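Local coordinates for protein Exo-beta-1,4-mannosidase (Rhizomucor miehei, PDB 4LYP) that probably removes beta-linked mannose units from the ends of manno-oligosaccharides as a family 5 glycoside hydrolase built on a TIM barrel, and also shows transglycosylation activity, at residues A145-G150 against Y210-R215; V229-Q234 against I285-C290. All coordinates share one frame; numbering follows the deposited sequence.

Contact 1 (A145-G150 against Y210-R215)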
loop_
_atom_site.group_PDB
_atom_site.type_symbol
_atom_site.label_atom_id
_atom_site.label_comp_id
_atom_site.label_asym_id
_atom_site.label_seq_id
_atom_site.Cartn_x
_atom_site.Cartn_y
_atom_site.Cartn_z
ATOM N N ALA A 145 -10.537 4.170 -1.064
ATOM C CA ALA A 145 -9.107 4.358 -1.106
ATOM C C ALA A 145 -8.513 4.369 0.307
ATOM O O ALA A 145 -8.999 5.057 1.211
ATOM C CB ALA A 145 -8.752 5.677 -1.766
ATOM N N VAL A 146 -7.391 3.685 0.449
ATOM C CA VAL A 146 -6.496 3.867 1.601
ATOM C C VAL A 146 -5.383 4.811 1.112
ATOM O O VAL A 146 -4.655 4.462 0.152
ATOM C CB VAL A 146 -5.912 2.525 2.118
ATOM C CG1 VAL A 146 -4.870 2.756 3.167
ATOM C CG2 VAL A 146 -7.059 1.647 2.628
ATOM N N MET A 147 -5.330 6.008 1.702
ATOM C CA MET A 147 -4.466 7.094 1.191
ATOM C C MET A 147 -3.150 7.112 1.984
ATOM O O MET A 147 -3.116 7.648 3.091
ATOM C CB MET A 147 -5.156 8.405 1.354
ATOM C CG MET A 147 -6.431 8.576 0.481
ATOM S SD MET A 147 -6.054 8.867 -1.246
ATOM C CE MET A 147 -5.740 10.637 -1.153
ATOM N N THR A 148 -2.113 6.500 1.443
ATOM C CA THR A 148 -0.807 6.419 2.131
ATOM C C THR A 148 -0.110 7.778 2.002
ATOM O O THR A 148 0.135 8.253 0.883
ATOM C CB THR A 148 0.032 5.300 1.593
ATOM O OG1 THR A 148 -0.753 4.069 1.631
ATOM C CG2 THR A 148 1.301 5.086 2.382
ATOM N N LEU A 149 0.153 8.437 3.140
ATOM C CA LEU A 149 0.631 9.834 3.123
ATOM C C LEU A 149 2.136 9.978 3.097
ATOM O O LEU A 149 2.640 11.123 2.965
ATOM C CB LEU A 149 0.032 10.563 4.317
ATOM C CG LEU A 149 -1.460 10.819 4.228
ATOM C CD1 LEU A 149 -2.024 11.058 5.635
ATOM C CD2 LEU A 149 -1.690 12.024 3.330
ATOM N N GLY A 150 2.869 8.883 3.247
ATOM C CA GLY A 150 4.336 8.932 3.254
ATOM C C GLY A 150 4.881 7.557 3.142
ATOM O O GLY A 150 4.100 6.600 2.956
ATOM N N TYR A 210 -1.650 18.155 5.523
ATOM C CA TYR A 210 -2.679 19.178 5.447
ATOM C C TYR A 210 -3.045 19.432 3.999
ATOM O O TYR A 210 -4.243 19.578 3.672
ATOM C CB TYR A 210 -2.125 20.481 6.100
ATOM C CG TYR A 210 -3.119 21.623 5.998
ATOM C CD1 TYR A 210 -3.182 22.431 4.852
ATOM C CD2 TYR A 210 -4.053 21.855 7.004
ATOM C CE1 TYR A 210 -4.147 23.445 4.753
ATOM C CE2 TYR A 210 -5.003 22.848 6.907
ATOM C CZ TYR A 210 -5.065 23.586 5.768
ATOM O OH TYR A 210 -6.021 24.584 5.736
ATOM N N THR A 211 -2.029 19.502 3.123
ATOM C CA THR A 211 -2.286 19.869 1.734
ATOM C C THR A 211 -3.131 18.758 1.074
ATOM O O THR A 211 -4.076 19.070 0.344
ATOM C CB THR A 211 -0.971 20.023 0.999
ATOM O OG1 THR A 211 -0.240 21.106 1.563
ATOM C CG2 THR A 211 -1.220 20.338 -0.476
ATOM N N VAL A 212 -2.849 17.484 1.335
ATOM C CA VAL A 212 -3.666 16.415 0.740
ATOM C C VAL A 212 -5.038 16.372 1.346
ATOM O O VAL A 212 -6.054 16.263 0.613
ATOM C CB VAL A 212 -2.953 15.050 0.829
ATOM C CG1 VAL A 212 -3.765 13.978 0.157
ATOM C CG2 VAL A 212 -1.563 15.126 0.193
ATOM N N GLN A 213 -5.173 16.480 2.657
ATOM C CA GLN A 213 -6.498 16.402 3.274
ATOM C C GLN A 213 -7.407 17.529 2.817
ATOM O O GLN A 213 -8.628 17.387 2.756
ATOM C CB GLN A 213 -6.399 16.376 4.793
ATOM C CG GLN A 213 -5.783 15.081 5.324
ATOM C CD GLN A 213 -5.816 15.022 6.850
ATOM O OE1 GLN A 213 -5.557 15.991 7.550
ATOM N NE2 GLN A 213 -6.190 13.877 7.371
ATOM N N ASN A 214 -6.807 18.717 2.495
ATOM C CA ASN A 214 -7.600 19.882 2.041
ATOM C C ASN A 214 -7.639 20.063 0.556
ATOM O O ASN A 214 -8.164 21.058 0.055
ATOM C CB ASN A 214 -7.051 21.103 2.770
ATOM C CG ASN A 214 -7.472 21.049 4.215
ATOM O OD1 ASN A 214 -8.607 21.434 4.558
ATOM N ND2 ASN A 214 -6.626 20.484 5.065
ATOM N N ARG A 215 -7.144 19.101 -0.222
ATOM C CA ARG A 215 -7.156 19.225 -1.693
ATOM C C ARG A 215 -8.612 19.261 -2.178
ATOM O O ARG A 215 -9.413 18.410 -1.785
ATOM C CB ARG A 215 -6.442 17.954 -2.251
ATOM C CG ARG A 215 -6.535 17.828 -3.815
ATOM C CD ARG A 215 -5.763 18.947 -4.535
ATOM N NE ARG A 215 -5.789 18.647 -5.966
ATOM C CZ ARG A 215 -5.011 19.285 -6.847
ATOM N NH1 ARG A 215 -4.147 20.248 -6.440
ATOM N NH2 ARG A 215 -5.041 18.925 -8.116
#
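Val212, near the end of helix 197-213, packs against two side chains that reach outward from the strand end at 145-150. Leu149, just past the strand, brings one methyl up to the valine branch point: its CD2 lies 4.1 Å from CB of Val212, and the two side chains run past each other in opposite directions. One of the valine methyls, CG1, meets Met147. With CG1 anti to the backbone N (chi1 -177°), Val212 turns that methyl to CE of Met147, 4.1 Å away. Met147 is bent at both chi2 and chi3, and its terminal methyl alone comes within van der Waals range of the helix. All three residues are buried, and the contact is wholly apolar. Just beyond, Asn214 is the first residue to leave the helical conformation; its backbone N and side-chain ND2 both bond to O of Tyr210. The ND2 bond is 2.9 Å long, and the same nitrogen lies over the centre of the Tyr210 ring. This is helix-on-barrel packing, as in a TIM barrel. Trp233 of the adjacent strand 230-234 touches both Met147 and Val212, Val98 of strand 95-99 also meets Met147, and helix 125-140 lies alongside, touching Ala145 and Thr211.

Contact 2 (V229-Q234 against I285-C290)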
loop_
_atom_site.group_PDB
_atom_site.type_symbol
_atom_site.label_atom_id
_atom_site.label_comp_id
_atom_site.label_asym_id
_atom_site.label_seq_id
_atom_site.Cartn_x
_atom_site.Cartn_y
_atom_site.Cartn_z
ATOM N N VAL A 229 -15.231 8.469 -0.703
ATOM C CA VAL A 229 -14.433 7.499 -1.471
ATOM C C VAL A 229 -13.146 7.155 -0.721
ATOM O O VAL A 229 -12.589 6.074 -0.910
ATOM C CB VAL A 229 -14.169 8.066 -2.878
ATOM C CG1 VAL A 229 -13.167 7.218 -3.642
ATOM C CG2 VAL A 229 -15.505 8.157 -3.655
ATOM N N ILE A 230 -12.631 8.075 0.110
ATOM C CA ILE A 230 -11.465 7.787 0.927
ATOM C C ILE A 230 -11.944 6.984 2.137
ATOM O O ILE A 230 -12.736 7.504 2.945
ATOM C CB ILE A 230 -10.754 9.109 1.283
ATOM C CG1 ILE A 230 -10.114 9.672 0.010
ATOM C CG2 ILE A 230 -9.718 8.861 2.397
ATOM C CD1 ILE A 230 -9.627 11.097 0.161
ATOM N N MET A 231 -11.433 5.765 2.283
ATOM C CA MET A 231 -11.666 4.935 3.456
ATOM C C MET A 231 -10.824 5.400 4.623
ATOM O O MET A 231 -11.292 5.443 5.784
ATOM C CB MET A 231 -11.352 3.462 3.100
ATOM C CG MET A 231 -11.243 2.611 4.363
ATOM S SD MET A 231 -11.092 0.868 3.925
ATOM C CE MET A 231 -10.399 0.179 5.438
ATOM N N SER A 232 -9.545 5.600 4.383
ATOM C CA SER A 232 -8.644 5.922 5.487
ATOM C C SER A 232 -7.478 6.781 5.034
ATOM O O SER A 232 -7.072 6.732 3.846
ATOM C CB SER A 232 -8.138 4.644 6.194
ATOM O OG SER A 232 -7.338 3.946 5.281
ATOM N N TRP A 233 -6.934 7.528 5.976
ATOM C CA TRP A 233 -5.618 8.190 5.838
ATOM C C TRP A 233 -4.625 7.307 6.540
ATOM O O TRP A 233 -4.827 6.916 7.688
ATOM C CB TRP A 233 -5.621 9.533 6.537
ATOM C CG TRP A 233 -6.600 10.469 5.897
ATOM C CD1 TRP A 233 -7.862 10.854 6.363
ATOM C CD2 TRP A 233 -6.456 11.123 4.618
ATOM N NE1 TRP A 233 -8.484 11.660 5.438
ATOM C CE2 TRP A 233 -7.664 11.854 4.369
ATOM C CE3 TRP A 233 -5.417 11.171 3.673
ATOM C CZ2 TRP A 233 -7.848 12.584 3.217
ATOM C CZ3 TRP A 233 -5.607 11.890 2.518
ATOM C CH2 TRP A 233 -6.809 12.609 2.302
ATOM N N GLN A 234 -3.533 6.972 5.856
ATOM C CA GLN A 234 -2.507 6.075 6.426
ATOM C C GLN A 234 -1.232 6.854 6.641
ATOM O O GLN A 234 -0.744 7.510 5.700
ATOM C CB GLN A 234 -2.321 4.873 5.521
ATOM C CG GLN A 234 -1.232 3.934 6.022
ATOM C CD GLN A 234 -1.351 2.659 5.237
ATOM O OE1 GLN A 234 -0.765 2.548 4.130
ATOM N NE2 GLN A 234 -2.127 1.685 5.744
ATOM N N ILE A 285 -5.713 5.434 16.004
ATOM C CA ILE A 285 -5.455 4.376 15.032
ATOM C C ILE A 285 -6.663 3.479 15.046
ATOM O O ILE A 285 -6.898 2.757 16.021
ATOM C CB ILE A 285 -4.131 3.626 15.320
ATOM C CG1 ILE A 285 -2.913 4.553 15.208
ATOM C CG2 ILE A 285 -4.017 2.389 14.395
ATOM C CD1 ILE A 285 -2.565 5.032 13.811
ATOM N N ASP A 286 -7.478 3.509 13.991
ATOM C CA ASP A 286 -8.762 2.838 14.034
ATOM C C ASP A 286 -8.727 1.384 13.720
ATOM O O ASP A 286 -9.592 0.617 14.138
ATOM C CB ASP A 286 -9.718 3.552 13.035
ATOM C CG ASP A 286 -10.057 4.934 13.492
ATOM O OD1 ASP A 286 -10.721 5.070 14.551
ATOM O OD2 ASP A 286 -9.670 5.904 12.795
ATOM N N TYR A 287 -7.738 0.944 12.918
ATOM C CA TYR A 287 -7.648 -0.437 12.545
ATOM C C TYR A 287 -6.205 -0.824 12.384
ATOM O O TYR A 287 -5.341 0.072 12.452
ATOM C CB TYR A 287 -8.495 -0.842 11.303
ATOM C CG TYR A 287 -7.977 -0.221 10.021
ATOM C CD1 TYR A 287 -8.359 1.054 9.605
ATOM C CD2 TYR A 287 -7.147 -0.975 9.168
ATOM C CE1 TYR A 287 -7.948 1.594 8.359
ATOM C CE2 TYR A 287 -6.720 -0.481 7.929
ATOM C CZ TYR A 287 -7.119 0.791 7.555
ATOM O OH TYR A 287 -6.720 1.327 6.333
ATOM N N THR A 288 -5.949 -2.120 12.220
ATOM C CA THR A 288 -4.563 -2.651 12.183
ATOM C C THR A 288 -4.253 -3.234 10.818
ATOM O O THR A 288 -5.183 -3.622 10.090
ATOM C CB THR A 288 -4.318 -3.631 13.326
ATOM O OG1 THR A 288 -4.989 -4.881 13.049
ATOM C CG2 THR A 288 -4.861 -3.078 14.664
ATOM N N THR A 289 -2.981 -3.334 10.493
ATOM C CA THR A 289 -2.549 -3.883 9.222
ATOM C C THR A 289 -1.417 -4.828 9.455
ATOM O O THR A 289 -0.724 -4.775 10.456
ATOM C CB THR A 289 -2.145 -2.848 8.195
ATOM O OG1 THR A 289 -0.968 -2.136 8.613
ATOM C CG2 THR A 289 -3.237 -1.878 7.884
ATOM N N CYS A 290 -1.188 -5.699 8.432
ATOM C CA CYS A 290 0.027 -6.468 8.321
ATOM C C CYS A 290 0.417 -6.567 6.869
ATOM O O CYS A 290 -0.436 -6.420 5.954
ATOM C CB CYS A 290 -0.172 -7.852 9.025
ATOM S SG CYS A 290 -1.447 -8.895 8.333
#
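The polar link here joins two hydroxyls: OG of Ser232 and OH of Tyr287 are 2.9 Å apart in a hydrogen bond whose direction is not settled. Both groups are buried, so the pair satisfies polar atoms inside the protein. Tyr287 has CG between its backbone N and carbonyl carbon (chi1 68°), which sends the ring across to strand 230-234 with the hydroxyl leading.

Carbon contacts lie beside this bond. CB of Ser232 lies in the plane of the tyrosine ring, at its edge, 3.7 Å from CE1. Met231 is extended beyond CG, and its CE reaches 4.0 Å from CZ of Tyr287, the two side chains crossing at a slant.

A separate, loose van der Waals contact brings the amide end of Gln234 to the methyl of Thr289, NE2 to CG2 at 4.3 Å. The polar partners of that amide lie elsewhere: NE2 bonds to Glu336 and Ser264, and OE1 to Thr148 and Arg97, while OG1 of Thr289 bonds to O of Leu267.

The contact lies inside the TIM barrel, between strands 230-234 and 288-292, which have strand 262-264 between them in chain order; the Tyr287 side chain is about 10 Å from a bound guanidine. Ser264 of strand 262-264 touches Tyr287 and Thr289; strand 144-148 flanks Ser232, and Val146 touches both Ser232 and Tyr287.

Following the chain from the N terminus, contact 1 opens at strand 144-148, after strands 53-61 and 95-99. The chain then runs through helices to the end of helix 197-213, where contact 1 closes a loop of 59 residues rich in helix and without strand. It next enters strand 230-234, and contact 2 closes a second loop of 50 residues that includes helices and the short strand 262-264. The two loops follow in series, neither nested nor crossing. They meet through the sheet: strands 144-148 and 230-234 are parallel neighbours, with Ala145 N 2.8 Å from Val229 O. Contact 1 thus ties the barrel wall to an outer helix, whereas contact 2 joins strand 230-234 to the start of strand 288-292 and the loop residue Tyr287.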